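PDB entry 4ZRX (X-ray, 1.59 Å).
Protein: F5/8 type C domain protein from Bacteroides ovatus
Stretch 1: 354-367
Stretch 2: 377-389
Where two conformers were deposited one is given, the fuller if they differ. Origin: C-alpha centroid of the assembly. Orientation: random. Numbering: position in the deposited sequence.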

ATOM      1  N   GLN A 354       3.931 -10.906  16.570  1.00 22.28           N
ATOM      2  CA  GLN A 354       3.629 -12.313  16.817  1.00 23.63           C
ATOM      3  C   GLN A 354       4.172 -13.176  15.680  1.00 22.22           C
ATOM      4  O   GLN A 354       4.741 -14.249  15.908  1.00 21.45           O
ATOM      5  CB  GLN A 354       2.105 -12.515  16.943  1.00 24.44           C
ATOM      6  CG  GLN A 354       1.502 -11.894  18.198  1.00 27.45           C
ATOM      7  CD  GLN A 354      -0.003 -11.486  18.099  1.00 29.65           C
ATOM      8  OE1 GLN A 354      -0.718 -11.799  17.129  1.00 30.46           O
ATOM      9  NE2 GLN A 354      -0.460 -10.734  19.097  1.00 31.81           N
ATOM     10  N   THR A 355       3.989 -12.697  14.454  1.00 20.58           N
ATOM     11  CA  THR A 355       4.377 -13.425  13.292  1.00 19.98           C
ATOM     12  C   THR A 355       5.916 -13.612  13.227  1.00 20.47           C
ATOM     13  O   THR A 355       6.404 -14.728  12.961  1.00 19.62           O
ATOM     14  CB  THR A 355       3.918 -12.687  12.004  1.00 19.80           C
ATOM     15  OG1 THR A 355       2.510 -12.715  11.928  1.00 19.04           O
ATOM     16  CG2 THR A 355       4.461 -13.363  10.752  1.00 19.73           C
ATOM     17  N   PHE A 356       6.650 -12.552  13.553  1.00 18.91           N
ATOM     18  CA  PHE A 356       8.109 -12.597  13.436  1.00 19.48           C
ATOM     19  C   PHE A 356       8.837 -12.895  14.749  1.00 21.14           C
ATOM     20  O   PHE A 356      10.084 -12.837  14.777  1.00 22.41           O
ATOM     21  CB  PHE A 356       8.642 -11.333  12.740  1.00 18.39           C
ATOM     22  CG  PHE A 356       8.100 -11.158  11.343  1.00 17.87           C
ATOM     23  CD1 PHE A 356       8.470 -11.999  10.359  1.00 17.54           C
ATOM     24  CD2 PHE A 356       7.191 -10.191  11.026  1.00 18.21           C
ATOM     25  CE1 PHE A 356       7.936 -11.908   9.078  1.00 17.56           C
ATOM     26  CE2 PHE A 356       6.648 -10.078   9.779  1.00 17.94           C
ATOM     27  CZ  PHE A 356       7.034 -10.952   8.780  1.00 17.67           C
ATOM     28  N   ALA A 357       8.099 -13.238  15.796  1.00 22.46           N
ATOM     29  CA  ALA A 357       8.747 -13.496  17.114  1.00 23.77           C
ATOM     30  C   ALA A 357       9.712 -14.657  17.101  1.00 25.55           C
ATOM     31  O   ALA A 357      10.786 -14.553  17.745  1.00 27.03           O
ATOM     32  CB  ALA A 357       7.693 -13.671  18.199  1.00 24.94           C
ATOM     33  N   ASP A 358       9.361 -15.735  16.397  1.00 24.26           N
ATOM     34  CA  ASP A 358      10.064 -16.981  16.475  1.00 24.74           C
ATOM     35  C   ASP A 358      10.540 -17.521  15.113  1.00 23.02           C
ATOM     36  O   ASP A 358       9.845 -18.273  14.439  1.00 23.56           O
ATOM     37  CB  ASP A 358       9.140 -17.988  17.146  1.00 27.30           C
ATOM     38  CG  ASP A 358       9.829 -19.319  17.425  1.00 30.26           C
ATOM     39  OD1 ASP A 358      11.072 -19.462  17.304  1.00 31.57           O
ATOM     40  OD2 ASP A 358       9.117 -20.239  17.758  1.00 32.96           O
ATOM     41  N   ASN A 359      11.727 -17.103  14.709  1.00 20.94           N
ATOM     42  CA  ASN A 359      12.338 -17.598  13.510  1.00 19.39           C
ATOM     43  C   ASN A 359      12.722 -19.057  13.707  1.00 20.65           C
ATOM     44  O   ASN A 359      13.433 -19.380  14.620  1.00 21.24           O
ATOM     45  CB  ASN A 359      13.565 -16.757  13.227  1.00 19.09           C
ATOM     46  CG  ASN A 359      14.263 -17.134  11.977  1.00 18.18           C
ATOM     47  OD1 ASN A 359      13.859 -18.039  11.211  1.00 17.59           O
ATOM     48  ND2 ASN A 359      15.350 -16.433  11.766  1.00 18.87           N
ATOM     49  N   ARG A 360      12.231 -19.919  12.856  1.00 19.62           N
ATOM     50  CA  ARG A 360      12.406 -21.349  12.998  1.00 20.78           C
ATOM     51  C   ARG A 360      13.678 -21.885  12.349  1.00 20.38           C
ATOM     52  O   ARG A 360      14.046 -23.030  12.582  1.00 20.89           O
ATOM     53  CB  ARG A 360      11.190 -22.110  12.494  1.00 21.86           C
ATOM     54  CG  ARG A 360       9.814 -21.704  13.136  1.00 22.30           C
ATOM     55  CD  ARG A 360       9.788 -21.849  14.671  1.00 23.59           C
ATOM     56  NE  ARG A 360      10.005 -23.209  15.055  1.00 24.78           N
ATOM     57  CZ  ARG A 360       9.911 -23.654  16.302  1.00 28.02           C
ATOM     58  NH1 ARG A 360       9.677 -22.829  17.326  1.00 29.36           N
ATOM     59  NH2 ARG A 360      10.102 -24.927  16.524  1.00 28.60           N
ATOM     60  N   VAL A 361      14.331 -21.079  11.534  1.00 19.35           N
ATOM     61  CA  VAL A 361      15.571 -21.476  10.863  1.00 19.65           C
ATOM     62  C   VAL A 361      16.711 -21.299  11.895  1.00 20.25           C
ATOM     63  O   VAL A 361      16.868 -20.232  12.470  1.00 19.83           O
ATOM     64  CB  VAL A 361      15.847 -20.647   9.632  1.00 18.80           C
ATOM     65  CG1 VAL A 361      17.183 -20.932   9.010  1.00 19.34           C
ATOM     66  CG2 VAL A 361      14.739 -20.915   8.606  1.00 18.58           C
ATOM     67  N   LYS A 362      17.516 -22.332  12.004  1.00 21.23           N
ATOM     68  CA  LYS A 362      18.763 -22.251  12.731  1.00 24.12           C
ATOM     69  C   LYS A 362      19.815 -21.919  11.649  1.00 24.01           C
ATOM     70  O   LYS A 362      19.810 -22.450  10.542  1.00 27.38           O
ATOM     71  CB  LYS A 362      19.074 -23.637  13.300  1.00 25.95           C
ATOM     72  CG  LYS A 362      18.012 -24.238  14.165  1.00 27.94           C
ATOM     73  CD  LYS A 362      18.474 -25.659  14.700  1.00 31.55           C
ATOM     74  CE  LYS A 362      19.533 -25.495  15.737  1.00 34.23           C
ATOM     75  NZ  LYS A 362      19.880 -26.801  16.373  1.00 38.02           N
ATOM     76  N   ASN A 363      20.728 -21.092  11.999  1.00 24.04           N
ATOM     77  CA  ASN A 363      21.882 -20.839  11.159  1.00 22.74           C
ATOM     78  C   ASN A 363      21.521 -20.306   9.785  1.00 20.45           C
ATOM     79  O   ASN A 363      22.205 -20.581   8.827  1.00 19.74           O
ATOM     80  CB  ASN A 363      22.808 -22.027  11.153  1.00 23.38           C
ATOM     81  CG  ASN A 363      23.064 -22.545  12.578  1.00 25.60           C
ATOM     82  OD1 ASN A 363      23.650 -21.821  13.416  1.00 27.63           O
ATOM     83  ND2 ASN A 363      22.645 -23.763  12.870  1.00 25.53           N
ATOM     84  N   GLY A 364      20.471 -19.488   9.774  1.00 19.74           N
ATOM     85  CA  GLY A 364      19.948 -18.877   8.562  1.00 19.67           C
ATOM     86  C   GLY A 364      20.769 -17.710   7.997  1.00 20.08           C
ATOM     87  O   GLY A 364      20.521 -17.273   6.872  1.00 19.24           O
ATOM     88  N   ARG A 365      21.783 -17.234   8.726  1.00 20.84           N
ATOM     89  CA  ARG A 365      22.709 -16.228   8.230  0.60 21.97           C
ATOM     90  C   ARG A 365      24.021 -16.721   7.722  1.00 22.68           C
ATOM     91  O   ARG A 365      24.952 -15.934   7.564  1.00 23.10           O
ATOM     92  CB  ARG A 365      23.014 -15.219   9.307  0.60 23.24           C
ATOM     93  CG  ARG A 365      21.859 -14.508   9.774  0.60 24.58           C
ATOM     94  CD  ARG A 365      22.339 -13.292  10.578  0.60 26.25           C
ATOM     95  NE  ARG A 365      21.275 -12.435  11.067  0.60 27.56           N
ATOM     96  CZ  ARG A 365      20.652 -12.551  12.236  0.60 28.29           C
ATOM     97  NH1 ARG A 365      20.942 -13.523  13.094  0.60 29.29           N
ATOM     98  NH2 ARG A 365      19.711 -11.654  12.547  0.60 28.60           N
ATOM     99  N   LYS A 366      24.096 -18.012   7.412  1.00 21.38           N
ATOM    100  CA  LYS A 366      25.203 -18.562   6.737  1.00 24.10           C
ATOM    101  C   LYS A 366      25.199 -17.965   5.369  1.00 24.86           C
ATOM    102  O   LYS A 366      24.312 -18.338   4.552  1.00 26.30           O
ATOM    103  CB  LYS A 366      25.084 -20.093   6.662  1.00 25.31           C
ATOM    104  CG  LYS A 366      26.234 -20.783   5.980  1.00 28.63           C
ATOM    105  CD  LYS A 366      26.144 -22.314   6.130  1.00 30.35           C
ATOM    106  CE  LYS A 366      27.370 -23.019   5.527  1.00 32.87           C
ATOM    107  NZ  LYS A 366      27.394 -24.502   5.831  1.00 35.69           N
ATOM    108  N   TYR A 367      26.182 -17.118   5.075  1.00 23.05           N
ATOM    109  CA  TYR A 367      26.235 -16.427   3.807  1.00 23.43           C
ATOM    110  C   TYR A 367      26.470 -17.474   2.712  1.00 24.67           C
ATOM    111  O   TYR A 367      27.354 -18.358   2.835  1.00 26.90           O
ATOM    112  CB  TYR A 367      27.333 -15.383   3.862  1.00 24.12           C
ATOM    113  CG  TYR A 367      27.399 -14.330   2.779  1.00 25.01           C
ATOM    114  CD1 TYR A 367      28.084 -14.567   1.569  1.00 26.51           C
ATOM    115  CD2 TYR A 367      26.874 -13.064   2.983  1.00 24.81           C
ATOM    116  CE1 TYR A 367      28.233 -13.546   0.599  1.00 26.58           C
ATOM    117  CE2 TYR A 367      27.005 -12.055   2.022  1.00 25.24           C
ATOM    118  CZ  TYR A 367      27.670 -12.307   0.840  1.00 25.38           C
ATOM    119  OH  TYR A 367      27.850 -11.329  -0.065  1.00 26.16           O
TER
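Stretch 2, residues 377-389: VYALKSKSEINLV

How does the backbone of stretch 2 run against stretch 1? Stretch 2 enters as a strand already under way at V377, and its backbone is extended through K381, running antiparallel to the loop that follows the helix at the start of stretch 1. The two backbones are bridged once, at V361 and L380, whose CA atoms lie about 4.5 Å apart. Two hydrogen bonds frame that bridge: K381 N donates to R360 O at 2.8 Å, and K362 N donates to A379 O at 2.9 Å. R360 O also receives a CA-H contact from L380 CA at 3.2 Å, so this one carbonyl meets two neighbouring residues of the strand. Between K362 and A379 a water completes the link, accepting from A379 N at 3.0 Å and donating to K362 O at 3.1 Å. Beyond the strand the chain turns a corner at S382 and K383, then extends again through S384 to I386, turns once more at N387 and reaches L388.

What fills the corner that stretch 2 makes at S382 and K383? The side chain of R360 does. Its three m rotamers in a row curl it, and its guanidinium settles where the chain bends. K381 CB lies over one face of the guanidinium, 3.5 Å from R360 NH2, while S384 OG meets its edge, accepting from R360 NE at 3.0 Å and from R360 NH2 at 3.2 Å. That hydroxyl in turn donates to K381 O at 2.6 Å, which ties the two arms of the corner together at the arginine's edge. R360 NH2 also comes within 2.7 Å of S382 O. Lower on the same side chain, R360 CG rests 3.9 Å from I386 CG2.

How does K381 answer this? It reaches back over stretch 1, its side chain fully extended beyond an m chi1, so that K381 NZ arrives at D358 OD1 at 2.9 Å in a salt bridge and makes a weak hydrogen bond to N359 O at 3.2 Å. The carboxylate of D358 is shared, because R360 NH1 forms a salt bridge with D358 OD2 at 2.7 Å. One acid thus holds two bases, one from each stretch.

Where do the apolar bumps find their hollows? At one end, the CA-to-CB bond of Y378 points toward stretch 1 and its ring lies beside the type I turn from N363 to K366. G364 CA approaches Y378 CD2 to 3.9 Å, N363 O sits at the ring edge 3.9 Å from the same Y378 CD2, and V361 CG1 is 3.9 Å from Y378 CB. A water links the tyrosine to the turn, accepting from Y378 OH at 2.7 Å and donating to G364 O at 2.9 Å and K366 O at 2.8 Å. V361 CG2 packs on L380 CD2 at 3.7 Å. At the other end, L388 CD2 is the knob: it lies 3.7 Å from T355 CG2 and 3.8 Å from F356 CE1, touching both side chains on its stretch 1 side.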

ATOM      1  N   VAL A 377      20.727 -26.112   2.221  1.00 22.06           N
ATOM      2  CA  VAL A 377      19.793 -26.655   3.176  1.00 22.38           C
ATOM      3  C   VAL A 377      19.972 -25.951   4.520  1.00 22.53           C
ATOM      4  O   VAL A 377      21.122 -25.708   4.969  1.00 22.92           O
ATOM      5  CB  VAL A 377      20.009 -28.217   3.281  1.00 24.16           C
ATOM      6  CG1 VAL A 377      19.238 -28.835   4.418  1.00 25.13           C
ATOM      7  CG2 VAL A 377      19.670 -28.939   1.973  1.00 25.36           C
ATOM      8  N   TYR A 378      18.871 -25.682   5.198  1.00 21.13           N
ATOM      9  CA  TYR A 378      18.815 -25.073   6.493  1.00 21.57           C
ATOM     10  C   TYR A 378      18.026 -25.949   7.449  1.00 22.09           C
ATOM     11  O   TYR A 378      16.904 -26.351   7.180  1.00 22.97           O
ATOM     12  CB  TYR A 378      18.162 -23.690   6.422  1.00 21.56           C
ATOM     13  CG  TYR A 378      18.888 -22.728   5.503  1.00 21.17           C
ATOM     14  CD1 TYR A 378      18.651 -22.707   4.147  1.00 20.48           C
ATOM     15  CD2 TYR A 378      19.767 -21.800   6.006  1.00 21.26           C
ATOM     16  CE1 TYR A 378      19.325 -21.864   3.338  1.00 21.51           C
ATOM     17  CE2 TYR A 378      20.446 -20.939   5.187  1.00 21.43           C
ATOM     18  CZ  TYR A 378      20.239 -20.936   3.872  1.00 21.72           C
ATOM     19  OH  TYR A 378      20.940 -20.072   3.021  1.00 22.42           O
ATOM     20  N   ALA A 379      18.598 -26.243   8.605  1.00 22.95           N
ATOM     21  CA  ALA A 379      17.885 -26.963   9.661  1.00 22.95           C
ATOM     22  C   ALA A 379      16.874 -26.006  10.283  1.00 22.71           C
ATOM     23  O   ALA A 379      17.141 -24.786  10.464  1.00 22.03           O
ATOM     24  CB  ALA A 379      18.890 -27.450  10.758  1.00 25.22           C
ATOM     25  N   LEU A 380      15.736 -26.563  10.634  1.00 22.62           N
ATOM     26  CA  LEU A 380      14.747 -25.912  11.467  1.00 22.88           C
ATOM     27  C   LEU A 380      14.829 -26.334  12.908  1.00 24.46           C
ATOM     28  O   LEU A 380      15.347 -27.440  13.213  1.00 26.31           O
ATOM     29  CB  LEU A 380      13.355 -26.171  10.894  1.00 22.73           C
ATOM     30  CG  LEU A 380      13.210 -25.764   9.418  1.00 22.77           C
ATOM     31  CD1 LEU A 380      11.814 -26.132   8.889  1.00 23.27           C
ATOM     32  CD2 LEU A 380      13.479 -24.291   9.222  1.00 22.70           C
ATOM     33  N   LYS A 381      14.343 -25.483  13.812  1.00 26.17           N
ATOM     34  CA  LYS A 381      14.137 -25.821  15.228  1.00 28.63           C
ATOM     35  C   LYS A 381      13.196 -27.023  15.351  1.00 30.76           C
ATOM     36  O   LYS A 381      12.332 -27.280  14.473  1.00 30.29           O
ATOM     37  CB  LYS A 381      13.551 -24.663  16.050  1.00 29.43           C
ATOM     38  CG  LYS A 381      14.462 -23.481  16.206  1.00 30.80           C
ATOM     39  CD  LYS A 381      13.740 -22.394  16.975  1.00 33.08           C
ATOM     40  CE  LYS A 381      14.629 -21.247  17.175  1.00 36.15           C
ATOM     41  NZ  LYS A 381      13.887 -20.113  17.745  1.00 39.31           N
ATOM     42  N   SER A 382      13.408 -27.780  16.428  1.00 32.34           N
ATOM     43  CA  SER A 382      12.532 -28.877  16.776  1.00 35.39           C
ATOM     44  C   SER A 382      11.038 -28.524  16.758  1.00 34.77           C
ATOM     45  O   SER A 382      10.634 -27.500  17.319  1.00 32.36           O
ATOM     46  CB  SER A 382      12.894 -29.430  18.187  1.00 38.75           C
ATOM     47  OG  SER A 382      12.036 -30.535  18.441  1.00 42.92           O
ATOM     48  N   LYS A 383      10.262 -29.383  16.076  1.00 35.06           N
ATOM     49  CA  LYS A 383       8.793 -29.349  16.027  1.00 36.87           C
ATOM     50  C   LYS A 383       8.299 -28.077  15.349  1.00 33.92           C
ATOM     51  O   LYS A 383       7.451 -27.368  15.894  1.00 33.87           O
ATOM     52  CB  LYS A 383       8.171 -29.507  17.438  1.00 41.53           C
ATOM     53  CG  LYS A 383       8.476 -30.888  18.017  1.00 46.09           C
ATOM     54  CD  LYS A 383       7.815 -31.093  19.350  1.00 52.01           C
ATOM     55  CE  LYS A 383       7.909 -32.560  19.695  1.00 56.60           C
ATOM     56  NZ  LYS A 383       7.481 -32.830  21.087  1.00 61.33           N
ATOM     57  N   SER A 384       8.945 -27.718  14.249  1.00 30.88           N
ATOM     58  CA  SER A 384       8.585 -26.479  13.502  1.00 28.46           C
ATOM     59  C   SER A 384       7.422 -26.752  12.583  1.00 28.45           C
ATOM     60  O   SER A 384       7.422 -27.789  11.960  1.00 30.12           O
ATOM     61  CB  SER A 384       9.735 -26.037  12.611  1.00 27.09           C
ATOM     62  OG  SER A 384      10.757 -25.572  13.420  1.00 27.64           O
ATOM     63  N   GLU A 385       6.456 -25.837  12.573  1.00 26.44           N
ATOM     64  CA  GLU A 385       5.376 -25.721  11.595  1.00 26.43           C
ATOM     65  C   GLU A 385       5.522 -24.327  11.010  1.00 24.11           C
ATOM     66  O   GLU A 385       5.629 -23.341  11.767  1.00 23.37           O
ATOM     67  CB  GLU A 385       4.011 -25.816  12.285  1.00 30.24           C
ATOM     68  CG  GLU A 385       2.850 -25.731  11.307  1.00 33.56           C
ATOM     69  CD  GLU A 385       1.479 -26.032  11.922  1.00 40.26           C
ATOM     70  OE1 GLU A 385       1.252 -25.745  13.118  1.00 46.12           O
ATOM     71  OE2 GLU A 385       0.612 -26.515  11.178  1.00 45.54           O
ATOM     72  N   ILE A 386       5.595 -24.228   9.684  1.00 22.33           N
ATOM     73  CA  ILE A 386       5.858 -22.993   9.029  1.00 20.81           C
ATOM     74  C   ILE A 386       4.906 -22.783   7.877  1.00 20.41           C
ATOM     75  O   ILE A 386       4.451 -23.714   7.256  1.00 20.85           O
ATOM     76  CB  ILE A 386       7.332 -22.928   8.526  1.00 21.28           C
ATOM     77  CG1 ILE A 386       7.718 -24.074   7.614  1.00 22.56           C
ATOM     78  CG2 ILE A 386       8.259 -22.933   9.730  1.00 22.42           C
ATOM     79  CD1 ILE A 386       8.993 -23.827   6.860  1.00 22.48           C
ATOM     80  N   ASN A 387       4.636 -21.518   7.578  1.00 19.06           N
ATOM     81  CA  ASN A 387       3.880 -21.117   6.406  1.00 18.64           C
ATOM     82  C   ASN A 387       4.345 -19.829   5.754  1.00 17.89           C
ATOM     83  O   ASN A 387       3.587 -19.226   4.928  1.00 17.80           O
ATOM     84  CB  ASN A 387       2.390 -21.048   6.757  1.00 19.06           C
ATOM     85  CG  ASN A 387       2.089 -20.033   7.835  1.00 19.21           C
ATOM     86  OD1 ASN A 387       2.918 -19.225   8.208  1.00 19.13           O
ATOM     87  ND2 ASN A 387       0.861 -20.043   8.306  1.00 20.32           N
ATOM     88  N   LEU A 388       5.580 -19.413   6.109  1.00 17.13           N
ATOM     89  CA  LEU A 388       6.178 -18.178   5.683  1.00 16.82           C
ATOM     90  C   LEU A 388       7.668 -18.347   5.662  1.00 16.95           C
ATOM     91  O   LEU A 388       8.268 -18.766   6.655  1.00 16.92           O
ATOM     92  CB  LEU A 388       5.774 -17.001   6.615  1.00 17.44           C
ATOM     93  CG  LEU A 388       6.454 -15.663   6.519  1.00 18.49           C
ATOM     94  CD1 LEU A 388       6.297 -15.093   5.201  1.00 19.06           C
ATOM     95  CD2 LEU A 388       5.922 -14.731   7.627  1.00 19.22           C
ATOM     96  N   VAL A 389       8.244 -18.032   4.530  1.00 15.75           N
ATOM     97  CA  VAL A 389       9.716 -18.015   4.352  1.00 16.63           C
ATOM     98  C   VAL A 389      10.117 -16.642   3.887  1.00 16.02           C
ATOM     99  O   VAL A 389       9.450 -16.041   3.027  1.00 16.50           O
ATOM    100  CB  VAL A 389      10.163 -19.122   3.415  1.00 17.07           C
ATOM    101  CG1 VAL A 389      11.642 -19.030   3.013  1.00 18.45           C
ATOM    102  CG2 VAL A 389       9.886 -20.440   4.034  1.00 18.12           C
TER
HETATM  103  O   HOH W   1      21.194 -24.878   9.128  1.00 31.61           O
HETATM  104  O   HOH W   2      21.632 -17.805   4.230  1.00 19.50           O
HETATM  105  O   HOH W   3      23.436 -21.370   3.443  1.00 28.26           O